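Long-range contact in ATP phosphoribosyltransferase regulatory subunit (Thermotoga maritima, PDB 1USY), which is probably required for the first step of histidine biosynthesis and may let histidine exert feedback control on ATP phosphoribosyltransferase: residues Lys19-Phe24 against Leu107-Ile112. Residues are numbered along the deposited sequence; the frame is centred on the assembly and turned at random.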
# COMPACT_ATOMS: atom_id res chain seq x y z
N LYS B 19 -41.04 -12.26 -9.12
CA LYS B 19 -40.49 -13.39 -9.78
C LYS B 19 -39.71 -14.23 -8.77
O LYS B 19 -39.08 -15.21 -9.12
CB LYS B 19 -39.61 -12.93 -10.94
CG LYS B 19 -40.36 -12.23 -12.09
CD LYS B 19 -41.56 -13.04 -12.59
CE LYS B 19 -41.89 -12.75 -14.08
NZ LYS B 19 -42.89 -13.76 -14.54
N GLY B 20 -39.78 -13.84 -7.49
CA GLY B 20 -39.09 -14.58 -6.47
C GLY B 20 -37.61 -14.32 -6.36
O GLY B 20 -36.91 -15.12 -5.77
N PHE B 21 -37.10 -13.20 -6.90
CA PHE B 21 -35.72 -12.85 -6.64
C PHE B 21 -35.64 -12.15 -5.29
O PHE B 21 -36.54 -11.39 -4.92
CB PHE B 21 -35.12 -11.95 -7.71
CG PHE B 21 -35.03 -12.60 -9.04
CD1 PHE B 21 -36.17 -12.76 -9.84
CD2 PHE B 21 -33.80 -13.07 -9.49
CE1 PHE B 21 -36.08 -13.38 -11.07
CE2 PHE B 21 -33.69 -13.71 -10.71
CZ PHE B 21 -34.83 -13.85 -11.50
N SER B 22 -34.56 -12.38 -4.58
CA SER B 22 -34.42 -11.86 -3.25
C SER B 22 -33.19 -10.90 -3.19
O SER B 22 -32.25 -11.04 -3.98
CB SER B 22 -34.38 -13.06 -2.29
OG SER B 22 -33.27 -12.99 -1.47
N PRO B 23 -33.19 -9.91 -2.30
CA PRO B 23 -32.18 -8.86 -2.36
C PRO B 23 -30.80 -9.35 -1.93
O PRO B 23 -30.66 -10.25 -1.11
CB PRO B 23 -32.73 -7.77 -1.43
CG PRO B 23 -33.92 -8.40 -0.69
CD PRO B 23 -34.07 -9.78 -1.13
N PHE B 24 -29.76 -8.84 -2.56
CA PHE B 24 -28.41 -9.29 -2.26
C PHE B 24 -27.54 -8.05 -2.15
O PHE B 24 -27.18 -7.49 -3.17
CB PHE B 24 -27.92 -10.22 -3.38
CG PHE B 24 -26.50 -10.66 -3.22
CD1 PHE B 24 -26.19 -11.76 -2.46
CD2 PHE B 24 -25.47 -9.96 -3.83
CE1 PHE B 24 -24.85 -12.18 -2.30
CE2 PHE B 24 -24.14 -10.34 -3.68
CZ PHE B 24 -23.83 -11.46 -2.92
N LEU B 107 -35.32 -16.79 -19.72
CA LEU B 107 -36.38 -15.88 -20.18
C LEU B 107 -36.96 -14.94 -19.10
O LEU B 107 -37.19 -13.78 -19.38
CB LEU B 107 -37.49 -16.64 -20.90
CG LEU B 107 -36.98 -17.54 -22.04
CD1 LEU B 107 -38.00 -18.64 -22.39
CD2 LEU B 107 -36.59 -16.72 -23.26
N GLU B 108 -37.15 -15.46 -17.88
CA GLU B 108 -37.60 -14.67 -16.74
C GLU B 108 -36.61 -13.54 -16.42
O GLU B 108 -37.02 -12.40 -16.20
CB GLU B 108 -37.82 -15.59 -15.53
CG GLU B 108 -37.97 -14.86 -14.21
CD GLU B 108 -38.86 -15.61 -13.23
OE1 GLU B 108 -40.10 -15.63 -13.45
OE2 GLU B 108 -38.34 -16.16 -12.25
N VAL B 109 -35.31 -13.86 -16.42
CA VAL B 109 -34.30 -12.80 -16.28
C VAL B 109 -34.46 -11.77 -17.39
O VAL B 109 -34.67 -10.60 -17.11
CB VAL B 109 -32.86 -13.35 -16.27
CG1 VAL B 109 -31.83 -12.18 -16.27
CG2 VAL B 109 -32.66 -14.31 -15.07
N LEU B 110 -34.43 -12.22 -18.63
CA LEU B 110 -34.55 -11.32 -19.77
C LEU B 110 -35.75 -10.43 -19.60
O LEU B 110 -35.70 -9.24 -19.90
CB LEU B 110 -34.74 -12.10 -21.06
CG LEU B 110 -33.53 -12.29 -21.98
CD1 LEU B 110 -34.08 -12.85 -23.22
CD2 LEU B 110 -32.79 -11.01 -22.23
N GLU B 111 -36.83 -11.01 -19.12
CA GLU B 111 -38.08 -10.31 -19.17
C GLU B 111 -38.03 -9.12 -18.23
O GLU B 111 -38.41 -8.02 -18.61
CB GLU B 111 -39.26 -11.27 -18.97
CG GLU B 111 -40.12 -11.06 -17.74
CD GLU B 111 -40.92 -9.78 -17.81
OE1 GLU B 111 -41.57 -9.56 -18.86
OE2 GLU B 111 -40.87 -8.99 -16.82
N ILE B 112 -37.47 -9.33 -17.04
CA ILE B 112 -37.25 -8.23 -16.08
C ILE B 112 -36.24 -7.16 -16.58
O ILE B 112 -36.54 -5.97 -16.50
CB ILE B 112 -36.84 -8.79 -14.71
CG1 ILE B 112 -37.91 -9.71 -14.17
CG2 ILE B 112 -36.56 -7.69 -13.71
CD1 ILE B 112 -37.42 -10.55 -13.03
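In this class II aminoacyl-tRNA synthetase fold, Lys19 and Phe21 meet Glu108, Val109 and Ile112 where the turn leading into strand 22-23, outermost in the sheet of this chain, abuts helix 103-120. Helix and turn pack on the same mixed sheet. The Lys19 side chain bends at its second torsion (chi2 -51°) and crosses Glu108 obliquely. Lys19 NZ forms a salt bridge to Glu108 OE1 at 3.5 Å. The aliphatic part of the lysine lies against the same carboxylate, with Lys19 CB 3.6 Å from Glu108 CD. Glu108 CG is anti to the backbone N (chi1 167°), and the chain runs on extended toward the turn. Glu108 OE2 lies 3.4 Å from Lys19 O; both are acceptors and do not bond to each other. Lys72 NZ, from strand 71-83, makes a salt bridge to Glu108 OE2 and a hydrogen bond to Lys19 O, and so probably offsets the closeness of the two oxygens. An alanine at Glu108 would probably leave Lys19 NZ and Lys72 NZ without this shared carboxylate and open a gap beside the Phe21 ring. That ring and the carboxylate approach tip to tip, their planes 61° apart. Glu108 CG and Lys19 CB both lie at the ring edge, in its plane. The rest of the contact is mainly apolar. Phe21 CZ is 4.2 Å from Val109 CG2, and Leu95 of strand 86-98 touches Phe21, Val109 and Ile112 alike. Ile112 CD1 touches both Lys19 and Phe21, 3.5 Å from Lys19 CG and 3.7 Å from Phe21 CE1.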